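Local coordinates for protein erythrocyte binding antigen 140 (Plasmodium falciparum, PDB 4GF2) that probably binds a receptor on the host erythrocyte surface during invasion, through a region that carries two Duffy-binding-like domains, at residues G351-L356 with K365-G370; N397-L402 with K444-N449; N452-M457 with K468-F473. The protein carries 3 engineered substitutions. All blocks are in the same frame, centred on the assembly; numbering follows the deposited sequence.

Contact 1 (G351-L356 with K365-G370); sequences GRTYLL and KEHLLG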
loop_
_atom_site.group_PDB
_atom_site.type_symbol
_atom_site.label_atom_id
_atom_site.label_comp_id
_atom_site.label_asym_id
_atom_site.label_seq_id
_atom_site.Cartn_x
_atom_site.Cartn_y
_atom_site.Cartn_z
ATOM N N GLY A 351 15.745 -2.453 -9.020
ATOM C CA GLY A 351 15.947 -1.482 -7.963
ATOM C C GLY A 351 16.407 -2.117 -6.667
ATOM O O GLY A 351 16.823 -3.276 -6.635
ATOM N N ARG A 352 16.308 -1.348 -5.590
ATOM C CA ARG A 352 16.823 -1.751 -4.292
ATOM C C ARG A 352 15.848 -2.700 -3.611
ATOM O O ARG A 352 15.154 -2.326 -2.663
ATOM C CB ARG A 352 17.057 -0.509 -3.436
ATOM C CG ARG A 352 17.867 0.556 -4.156
ATOM C CD ARG A 352 17.810 1.896 -3.456
ATOM N NE ARG A 352 18.193 2.983 -4.353
ATOM C CZ ARG A 352 19.447 3.280 -4.684
ATOM N NH1 ARG A 352 20.460 2.573 -4.197
ATOM N NH2 ARG A 352 19.690 4.289 -5.509
ATOM N N THR A 353 15.802 -3.933 -4.106
ATOM C CA THR A 353 14.858 -4.931 -3.610
ATOM C C THR A 353 15.196 -5.385 -2.191
ATOM O O THR A 353 14.337 -5.905 -1.480
ATOM C CB THR A 353 14.816 -6.163 -4.533
ATOM O OG1 THR A 353 16.124 -6.736 -4.635
ATOM C CG2 THR A 353 14.330 -5.776 -5.923
ATOM N N TYR A 354 16.445 -5.182 -1.780
ATOM C CA TYR A 354 16.889 -5.588 -0.449
ATOM C C TYR A 354 16.282 -4.725 0.655
ATOM O O TYR A 354 16.469 -5.008 1.840
ATOM C CB TYR A 354 18.419 -5.547 -0.356
ATOM C CG TYR A 354 19.025 -4.200 -0.696
ATOM C CD1 TYR A 354 19.201 -3.223 0.279
ATOM C CD2 TYR A 354 19.425 -3.908 -1.994
ATOM C CE1 TYR A 354 19.755 -1.992 -0.034
ATOM C CE2 TYR A 354 19.973 -2.682 -2.316
ATOM C CZ TYR A 354 20.139 -1.729 -1.336
ATOM O OH TYR A 354 20.689 -0.514 -1.668
ATOM N N LEU A 355 15.552 -3.680 0.273
ATOM C CA LEU A 355 14.964 -2.763 1.249
ATOM C C LEU A 355 13.551 -3.160 1.684
ATOM O O LEU A 355 13.063 -2.690 2.712
ATOM C CB LEU A 355 14.949 -1.337 0.698
ATOM C CG LEU A 355 16.316 -0.654 0.595
ATOM C CD1 LEU A 355 16.171 0.714 -0.047
ATOM C CD2 LEU A 355 16.983 -0.536 1.961
ATOM N N LEU A 356 12.895 -4.020 0.911
ATOM C CA LEU A 356 11.540 -4.445 1.244
ATOM C C LEU A 356 11.564 -5.595 2.247
ATOM O O LEU A 356 11.009 -6.665 1.997
ATOM C CB LEU A 356 10.779 -4.860 -0.014
ATOM C CG LEU A 356 10.461 -3.749 -1.018
ATOM C CD1 LEU A 356 9.901 -2.506 -0.316
ATOM C CD2 LEU A 356 11.678 -3.399 -1.856
ATOM N N LYS A 365 4.107 -3.783 -3.625
ATOM C CA LYS A 365 3.409 -3.532 -4.878
ATOM C C LYS A 365 3.973 -2.268 -5.520
ATOM O O LYS A 365 4.306 -2.242 -6.706
ATOM C CB LYS A 365 1.912 -3.373 -4.614
ATOM C CG LYS A 365 1.068 -3.145 -5.856
ATOM C CD LYS A 365 -0.389 -2.888 -5.492
ATOM C CE LYS A 365 -1.240 -2.641 -6.731
ATOM N NZ LYS A 365 -2.661 -2.356 -6.385
ATOM N N GLU A 366 4.099 -1.224 -4.711
ATOM C CA GLU A 366 4.611 0.052 -5.178
ATOM C C GLU A 366 6.015 -0.110 -5.767
ATOM O O GLU A 366 6.332 0.486 -6.799
ATOM C CB GLU A 366 4.606 1.055 -4.027
ATOM C CG GLU A 366 5.044 2.445 -4.404
ATOM C CD GLU A 366 4.856 3.436 -3.268
ATOM O OE1 GLU A 366 3.981 3.204 -2.406
ATOM O OE2 GLU A 366 5.589 4.447 -3.238
ATOM N N HIS A 367 6.848 -0.932 -5.131
ATOM C CA HIS A 367 8.194 -1.166 -5.641
ATOM C C HIS A 367 8.185 -1.926 -6.965
ATOM O O HIS A 367 8.944 -1.604 -7.880
ATOM C CB HIS A 367 9.039 -1.940 -4.634
ATOM C CG HIS A 367 10.429 -2.215 -5.115
ATOM N ND1 HIS A 367 11.518 -1.475 -4.707
ATOM C CD2 HIS A 367 10.905 -3.132 -5.993
ATOM C CE1 HIS A 367 12.606 -1.928 -5.305
ATOM N NE2 HIS A 367 12.261 -2.932 -6.092
ATOM N N LEU A 368 7.341 -2.945 -7.061
ATOM C CA LEU A 368 7.293 -3.765 -8.262
ATOM C C LEU A 368 6.865 -2.935 -9.462
ATOM O O LEU A 368 7.456 -3.022 -10.536
ATOM C CB LEU A 368 6.329 -4.931 -8.069
ATOM C CG LEU A 368 6.134 -5.795 -9.312
ATOM C CD1 LEU A 368 7.477 -6.328 -9.779
ATOM C CD2 LEU A 368 5.164 -6.929 -9.027
ATOM N N LEU A 369 5.831 -2.127 -9.275
ATOM C CA LEU A 369 5.332 -1.285 -10.347
ATOM C C LEU A 369 6.392 -0.271 -10.761
ATOM O O LEU A 369 6.500 0.083 -11.935
ATOM C CB LEU A 369 4.051 -0.580 -9.906
ATOM C CG LEU A 369 2.889 -1.519 -9.581
ATOM C CD1 LEU A 369 1.746 -0.757 -8.932
ATOM C CD2 LEU A 369 2.412 -2.226 -10.837
ATOM N N GLY A 370 7.175 0.194 -9.794
ATOM C CA GLY A 370 8.248 1.129 -10.076
ATOM C C GLY A 370 9.271 0.505 -11.002
ATOM O O GLY A 370 9.625 1.066 -12.042
#

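Contact 2 (N397-L402 with K444-N449); sequences NSYADL and KWWDEN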
loop_
_atom_site.group_PDB
_atom_site.type_symbol
_atom_site.label_atom_id
_atom_site.label_comp_id
_atom_site.label_asym_id
_atom_site.label_seq_id
_atom_site.Cartn_x
_atom_site.Cartn_y
_atom_site.Cartn_z
ATOM N N ASN A 397 9.106 -9.561 -23.102
ATOM C CA ASN A 397 10.227 -10.358 -22.606
ATOM C C ASN A 397 10.538 -10.038 -21.143
ATOM O O ASN A 397 10.605 -10.938 -20.302
ATOM C CB ASN A 397 11.481 -10.146 -23.465
ATOM C CG ASN A 397 11.397 -10.842 -24.816
ATOM O OD1 ASN A 397 10.635 -11.794 -24.998
ATOM N ND2 ASN A 397 12.199 -10.375 -25.769
ATOM N N SER A 398 10.716 -8.759 -20.834
ATOM C CA SER A 398 11.036 -8.355 -19.467
ATOM C C SER A 398 9.831 -8.514 -18.543
ATOM O O SER A 398 9.972 -8.868 -17.375
ATOM C CB SER A 398 11.554 -6.917 -19.436
ATOM O OG SER A 398 12.864 -6.856 -19.974
ATOM N N TYR A 399 8.644 -8.259 -19.075
ATOM C CA TYR A 399 7.415 -8.502 -18.336
ATOM C C TYR A 399 7.356 -9.950 -17.851
ATOM O O TYR A 399 7.080 -10.216 -16.682
ATOM C CB TYR A 399 6.207 -8.209 -19.223
ATOM C CG TYR A 399 4.897 -8.655 -18.626
ATOM C CD1 TYR A 399 4.401 -8.053 -17.480
ATOM C CD2 TYR A 399 4.155 -9.675 -19.208
ATOM C CE1 TYR A 399 3.204 -8.452 -16.927
ATOM C CE2 TYR A 399 2.952 -10.079 -18.661
ATOM C CZ TYR A 399 2.482 -9.462 -17.519
ATOM O OH TYR A 399 1.287 -9.853 -16.964
ATOM N N ALA A 400 7.618 -10.883 -18.761
ATOM C CA ALA A 400 7.561 -12.304 -18.440
ATOM C C ALA A 400 8.664 -12.702 -17.456
ATOM O O ALA A 400 8.459 -13.558 -16.598
ATOM C CB ALA A 400 7.662 -13.129 -19.707
ATOM N N ASP A 401 9.836 -12.091 -17.588
ATOM C CA ASP A 401 10.931 -12.371 -16.670
ATOM C C ASP A 401 10.554 -11.915 -15.267
ATOM O O ASP A 401 10.861 -12.586 -14.282
ATOM C CB ASP A 401 12.217 -11.674 -17.114
ATOM C CG ASP A 401 12.939 -12.418 -18.221
ATOM O OD1 ASP A 401 12.671 -13.623 -18.419
ATOM O OD2 ASP A 401 13.793 -11.799 -18.885
ATOM N N LEU A 402 9.888 -10.769 -15.178
ATOM C CA LEU A 402 9.448 -10.257 -13.888
ATOM C C LEU A 402 8.490 -11.248 -13.254
ATOM O O LEU A 402 8.600 -11.561 -12.067
ATOM C CB LEU A 402 8.772 -8.899 -14.046
ATOM C CG LEU A 402 9.709 -7.740 -14.377
ATOM C CD1 LEU A 402 8.917 -6.512 -14.801
ATOM C CD2 LEU A 402 10.590 -7.420 -13.186
ATOM N N LYS A 444 -0.381 -16.850 -6.736
ATOM C CA LYS A 444 -1.675 -16.185 -6.631
ATOM C C LYS A 444 -1.503 -14.671 -6.588
ATOM O O LYS A 444 -2.310 -13.928 -7.146
ATOM C CB LYS A 444 -2.428 -16.660 -5.389
ATOM C CG LYS A 444 -2.945 -18.084 -5.487
ATOM C CD LYS A 444 -3.651 -18.502 -4.206
ATOM C CE LYS A 444 -4.241 -19.900 -4.319
ATOM N NZ LYS A 444 -4.913 -20.313 -3.058
ATOM N N TRP A 445 -0.444 -14.216 -5.927
ATOM C CA TRP A 445 -0.199 -12.789 -5.796
ATOM C C TRP A 445 0.081 -12.172 -7.160
ATOM O O TRP A 445 -0.406 -11.085 -7.471
ATOM C CB TRP A 445 0.977 -12.534 -4.855
ATOM C CG TRP A 445 1.110 -11.102 -4.466
ATOM C CD1 TRP A 445 0.548 -10.495 -3.386
ATOM C CD2 TRP A 445 1.847 -10.090 -5.158
ATOM N NE1 TRP A 445 0.892 -9.166 -3.357
ATOM C CE2 TRP A 445 1.691 -8.892 -4.437
ATOM C CE3 TRP A 445 2.624 -10.080 -6.320
ATOM C CZ2 TRP A 445 2.279 -7.694 -4.836
ATOM C CZ3 TRP A 445 3.211 -8.891 -6.715
ATOM C CH2 TRP A 445 3.035 -7.715 -5.975
ATOM N N TRP A 446 0.867 -12.867 -7.976
ATOM C CA TRP A 446 1.165 -12.387 -9.317
ATOM C C TRP A 446 -0.108 -12.296 -10.163
ATOM O O TRP A 446 -0.306 -11.327 -10.891
ATOM C CB TRP A 446 2.188 -13.284 -10.013
ATOM C CG TRP A 446 2.356 -12.927 -11.457
ATOM C CD1 TRP A 446 1.877 -13.615 -12.531
ATOM C CD2 TRP A 446 3.028 -11.777 -11.986
ATOM N NE1 TRP A 446 2.217 -12.972 -13.696
ATOM C CE2 TRP A 446 2.923 -11.838 -13.388
ATOM C CE3 TRP A 446 3.710 -10.702 -11.407
ATOM C CZ2 TRP A 446 3.473 -10.870 -14.222
ATOM C CZ3 TRP A 446 4.258 -9.740 -12.238
ATOM C CH2 TRP A 446 4.138 -9.831 -13.629
ATOM N N ASP A 447 -0.971 -13.303 -10.064
ATOM C CA ASP A 447 -2.223 -13.302 -10.818
ATOM C C ASP A 447 -3.088 -12.101 -10.449
ATOM O O ASP A 447 -3.761 -11.527 -11.303
ATOM C CB ASP A 447 -3.003 -14.600 -10.590
ATOM C CG ASP A 447 -2.416 -15.777 -11.351
ATOM O OD1 ASP A 447 -1.639 -15.550 -12.304
ATOM O OD2 ASP A 447 -2.743 -16.932 -11.003
ATOM N N GLU A 448 -3.057 -11.719 -9.178
ATOM C CA GLU A 448 -3.840 -10.586 -8.703
ATOM C C GLU A 448 -3.238 -9.241 -9.121
ATOM O O GLU A 448 -3.927 -8.225 -9.105
ATOM C CB GLU A 448 -3.964 -10.636 -7.178
ATOM C CG GLU A 448 -4.707 -11.857 -6.653
ATOM C CD GLU A 448 -4.518 -12.059 -5.158
ATOM O OE1 GLU A 448 -3.871 -11.204 -4.518
ATOM O OE2 GLU A 448 -5.011 -13.075 -4.625
ATOM N N ASN A 449 -1.961 -9.232 -9.497
ATOM C CA ASN A 449 -1.282 -7.976 -9.822
ATOM C C ASN A 449 -0.708 -7.896 -11.236
ATOM O O ASN A 449 -0.293 -6.826 -11.677
ATOM C CB ASN A 449 -0.162 -7.708 -8.811
ATOM C CG ASN A 449 -0.693 -7.340 -7.439
ATOM O OD1 ASN A 449 -1.015 -6.181 -7.175
ATOM N ND2 ASN A 449 -0.785 -8.327 -6.555
#

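Contact 3 (N452-M457 with K468-F473); sequences NVWKVM and KDYDKF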
loop_
_atom_site.group_PDB
_atom_site.type_symbol
_atom_site.label_atom_id
_atom_site.label_comp_id
_atom_site.label_asym_id
_atom_site.label_seq_id
_atom_site.Cartn_x
_atom_site.Cartn_y
_atom_site.Cartn_z
ATOM N N ASN A 452 -2.102 -4.979 -13.697
ATOM C CA ASN A 452 -1.572 -3.640 -13.479
ATOM C C ASN A 452 -0.119 -3.523 -13.931
ATOM O O ASN A 452 0.294 -2.494 -14.463
ATOM C CB ASN A 452 -1.690 -3.248 -12.006
ATOM C CG ASN A 452 -3.076 -2.752 -11.644
ATOM O OD1 ASN A 452 -3.769 -2.153 -12.466
ATOM N ND2 ASN A 452 -3.486 -2.997 -10.405
ATOM N N VAL A 453 0.656 -4.580 -13.722
ATOM C CA VAL A 453 2.050 -4.571 -14.134
ATOM C C VAL A 453 2.117 -4.362 -15.642
ATOM O O VAL A 453 2.904 -3.554 -16.133
ATOM C CB VAL A 453 2.768 -5.880 -13.756
ATOM C CG1 VAL A 453 4.153 -5.933 -14.389
ATOM C CG2 VAL A 453 2.865 -6.012 -12.245
ATOM N N TRP A 454 1.281 -5.082 -16.379
ATOM C CA TRP A 454 1.267 -4.937 -17.826
ATOM C C TRP A 454 0.746 -3.566 -18.242
ATOM O O TRP A 454 1.207 -2.994 -19.229
ATOM C CB TRP A 454 0.424 -6.022 -18.490
ATOM C CG TRP A 454 0.348 -5.810 -19.960
ATOM C CD1 TRP A 454 -0.741 -5.426 -20.681
ATOM C CD2 TRP A 454 1.427 -5.928 -20.893
ATOM N NE1 TRP A 454 -0.411 -5.314 -22.009
ATOM C CE2 TRP A 454 0.914 -5.618 -22.165
ATOM C CE3 TRP A 454 2.775 -6.275 -20.776
ATOM C CZ2 TRP A 454 1.701 -5.644 -23.310
ATOM C CZ3 TRP A 454 3.554 -6.300 -21.913
ATOM C CH2 TRP A 454 3.015 -5.987 -23.164
ATOM N N LYS A 455 -0.225 -3.048 -17.494
ATOM C CA LYS A 455 -0.791 -1.736 -17.788
ATOM C C LYS A 455 0.285 -0.658 -17.806
ATOM O O LYS A 455 0.342 0.151 -18.732
ATOM C CB LYS A 455 -1.871 -1.368 -16.767
ATOM C CG LYS A 455 -3.253 -1.902 -17.105
ATOM C CD LYS A 455 -4.282 -1.505 -16.057
ATOM C CE LYS A 455 -5.675 -1.960 -16.458
ATOM N NZ LYS A 455 -6.697 -1.621 -15.432
ATOM N N VAL A 456 1.139 -0.642 -16.784
ATOM C CA VAL A 456 2.147 0.407 -16.675
ATOM C C VAL A 456 3.274 0.212 -17.685
ATOM O O VAL A 456 3.833 1.186 -18.186
ATOM C CB VAL A 456 2.735 0.522 -15.240
ATOM C CG1 VAL A 456 1.633 0.811 -14.233
ATOM C CG2 VAL A 456 3.496 -0.731 -14.854
ATOM N N MET A 457 3.603 -1.038 -17.993
ATOM C CA MET A 457 4.675 -1.318 -18.944
ATOM C C MET A 457 4.222 -1.045 -20.369
ATOM O O MET A 457 5.017 -0.630 -21.209
ATOM C CB MET A 457 5.145 -2.768 -18.825
ATOM C CG MET A 457 5.851 -3.092 -17.517
ATOM S SD MET A 457 6.580 -4.742 -17.536
ATOM C CE MET A 457 8.015 -4.479 -18.571
ATOM N N LYS A 468 -0.426 -8.061 -27.820
ATOM C CA LYS A 468 -1.427 -9.030 -27.391
ATOM C C LYS A 468 -0.810 -10.267 -26.750
ATOM O O LYS A 468 0.378 -10.538 -26.907
ATOM C CB LYS A 468 -2.264 -9.476 -28.594
ATOM C CG LYS A 468 -2.466 -8.404 -29.655
ATOM C CD LYS A 468 -2.893 -9.015 -30.981
ATOM C CE LYS A 468 -2.911 -7.977 -32.091
ATOM N NZ LYS A 468 -3.123 -8.592 -33.430
ATOM N N ASP A 469 -1.644 -11.017 -26.035
ATOM C CA ASP A 469 -1.259 -12.314 -25.487
ATOM C C ASP A 469 -0.034 -12.229 -24.584
ATOM O O ASP A 469 0.717 -13.196 -24.443
ATOM C CB ASP A 469 -1.017 -13.313 -26.621
ATOM C CG ASP A 469 -2.284 -13.634 -27.392
ATOM O OD1 ASP A 469 -3.353 -13.757 -26.754
ATOM O OD2 ASP A 469 -2.216 -13.756 -28.634
ATOM N N TYR A 470 0.158 -11.070 -23.967
ATOM C CA TYR A 470 1.228 -10.902 -22.996
ATOM C C TYR A 470 1.058 -11.913 -21.870
ATOM O O TYR A 470 2.038 -12.360 -21.274
ATOM C CB TYR A 470 1.234 -9.476 -22.439
ATOM C CG TYR A 470 -0.110 -9.004 -21.926
ATOM C CD1 TYR A 470 -0.548 -9.349 -20.657
ATOM C CD2 TYR A 470 -0.936 -8.209 -22.709
ATOM C CE1 TYR A 470 -1.768 -8.923 -20.182
ATOM C CE2 TYR A 470 -2.163 -7.776 -22.241
ATOM C CZ TYR A 470 -2.572 -8.137 -20.976
ATOM O OH TYR A 470 -3.789 -7.713 -20.498
ATOM N N ASP A 471 -0.189 -12.283 -21.591
ATOM C CA ASP A 471 -0.477 -13.230 -20.522
ATOM C C ASP A 471 -0.073 -14.648 -20.916
ATOM O O ASP A 471 0.581 -15.348 -20.144
ATOM C CB ASP A 471 -1.960 -13.195 -20.160
ATOM C CG ASP A 471 -2.269 -13.987 -18.907
ATOM O OD1 ASP A 471 -1.382 -14.085 -18.033
ATOM O OD2 ASP A 471 -3.397 -14.512 -18.795
ATOM N N LYS A 472 -0.469 -15.071 -22.114
ATOM C CA LYS A 472 -0.076 -16.383 -22.623
ATOM C C LYS A 472 1.440 -16.484 -22.721
ATOM O O LYS A 472 2.026 -17.514 -22.390
ATOM C CB LYS A 472 -0.691 -16.644 -24.001
ATOM C CG LYS A 472 -2.030 -17.363 -23.970
ATOM C CD LYS A 472 -2.518 -17.673 -25.381
ATOM C CE LYS A 472 -3.804 -18.485 -25.366
ATOM N NZ LYS A 472 -4.276 -18.810 -26.741
ATOM N N PHE A 473 2.070 -15.413 -23.187
ATOM C CA PHE A 473 3.516 -15.396 -23.347
ATOM C C PHE A 473 4.215 -15.640 -22.012
ATOM O O PHE A 473 5.203 -16.372 -21.940
ATOM C CB PHE A 473 3.966 -14.063 -23.942
ATOM C CG PHE A 473 5.432 -14.005 -24.249
ATOM C CD1 PHE A 473 5.979 -14.826 -25.219
ATOM C CD2 PHE A 473 6.263 -13.125 -23.574
ATOM C CE1 PHE A 473 7.327 -14.775 -25.508
ATOM C CE2 PHE A 473 7.610 -13.068 -23.857
ATOM C CZ PHE A 473 8.145 -13.893 -24.826
#

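Contact 1 (G351-L356 with K365-G370)
His367 reaches from helix 361-382 into the bend of loop 351-356, where an inverse gamma turn centred on Arg352 runs straight into a short 3-10 turn; both pieces belong to the second Duffy-binding domain. The packed side of this contact is the imidazole itself. With CG anti to the backbone N (chi1 180°), the His367 ring projects straight off the helix, and Leu356 lays CD2 over one face in a CH-pi contact, 3.7 Å from the ring centroid. Leu356 CD2 sits off centre, nearest His367 ND1 at 3.4 Å. At the rim, His367 CE1 meets the loop backbone, with Gly351 C 4.0 Å away near the ring plane, while Thr353 brings its methyl CG2 in obliquely. NE2 is hydrogen-bonded to the carbonyl O of Leu350, just before the loop segment, which fixes how the ring is turned, and the Phe314 ring also meets the imidazole, its plane inclined by about 35°. A glycerol, probably from the crystallisation liquor, lies about 3 Å from the His367 side chain at the nearest atoms. On the looser side, the end of Arg352 leads away from the helix, and NE bonds to Gly313 O instead. The exposed Tyr354 points its CB away from the helix. Thr353 divides its two branches: OG1 bonds to Tyr416 O, while CG2 rests 3.5 Å from His367 NE2.

Contact 2 (N397-L402 with K444-N449)
Tyr399 of helix 388-407 and Trp446 of helix 435-457 make this contact between them, ring against ring. The phenol and the six-membered ring of the indole have centroids 5.5 Å apart and planes inclined at 42°, so the pair is neither a stack nor an edge-to-face contact. The benzene edge of the indole does the touching, with CZ2 of Trp446 3.6 Å from CE1 of Tyr399. Tyr399 CE1 lies near the indole plane, at its edge, whereas Trp446 CZ2 approaches the phenol ring obliquely. CH2 of Trp446 follows at 3.7 Å from CE1 of Tyr399. Each ring has CG anti to its own backbone N, which sends the Trp446 ring toward the other helix and brings the end of Tyr399 near it.

Polar bonds come from outside the pair. Tyr399 OH is anchored by a hydrogen bond to the carbonyl O of Lys450, one residue past 444-449; Trp446 NE1 has only a weak bond, to Gln474 OE1. Within 444-449, the amide of Asn449 folds back on its own helix: ND2 gives a nearly straight bond (167°) to Trp445 O, 2.9 Å away, with that oxygen close to the amide plane. Asn449 ND2 also stands 3.3 Å above the indole plane of Trp445, over its centre.

All of this is buried in a helical part of the second Duffy-binding domain. Trp445 packs on Leu368 of helix 361-382, Trp446 rests on Ala403 and Ile406 of helix 388-407, and Tyr399 reaches Tyr470 of helix 470-475.

Contact 3 (N452-M457 with K468-F473)
Trp454 and Tyr470 overlap face to face, the five-membered ring of the indole against the phenol with planes at 19°; the modelled centroid spacing of 3.4 Å is doubtful, since some separations, such as Trp454 NE1 to Tyr470 CD2 at 3.0 Å, are very short. The overlap itself is clear, and it joins helix 435-457 to the short helix 470-475 in the second Duffy-binding domain. CH-pi contacts extend the stack at both ends. Tyr470 CB stands almost squarely over the six-membered ring of Trp454, 3.7 Å from its centroid, and Trp454 CB lies above the phenol ring.

Tyr470 opens helix 470-475, and its CG lies between the backbone N and the carbonyl carbon (chi1 51°). This rotamer would clash with the preceding turn inside a helix, but at the first residue there is no such turn, and it folds the phenol against the indole. Just before 468-473, the disulfide Cys392-Cys467 ties the loop to helix 388-407, whose Gln396 touches both stacked residues and whose Tyr399 meets Trp454 edge to face.

The indole N-H lies in its own ring plane, so with the rings this close to parallel it runs alongside the phenol face and does not point into it. Cohesion of the Trp454-Tyr470 pair therefore rests on dispersion between flat faces, while the salt bridge from Asp471 OD1 to Lys450 NZ adds a charged link between the helices.

All three contacts lie in the second Duffy-binding domain and follow one another along the chain, each closing before the next opens. Contacts 2 and 3 are closest, with centres about 8 Å apart; contact 1 is about 14 Å from contact 2 and 19 Å from contact 3. Helix 435-457 is the common element: it supplies a segment to contacts 2 and 3, and its Trp445 and Val453 pack on Leu368 of contact 1. The indole edge of Trp454 in contact 3 points at the ring face of Tyr399 in contact 2. Helices 361-382, 388-407 and 435-457 pack together through aromatic and aliphatic side chains, with loop 351-356 and helix 470-475 against them.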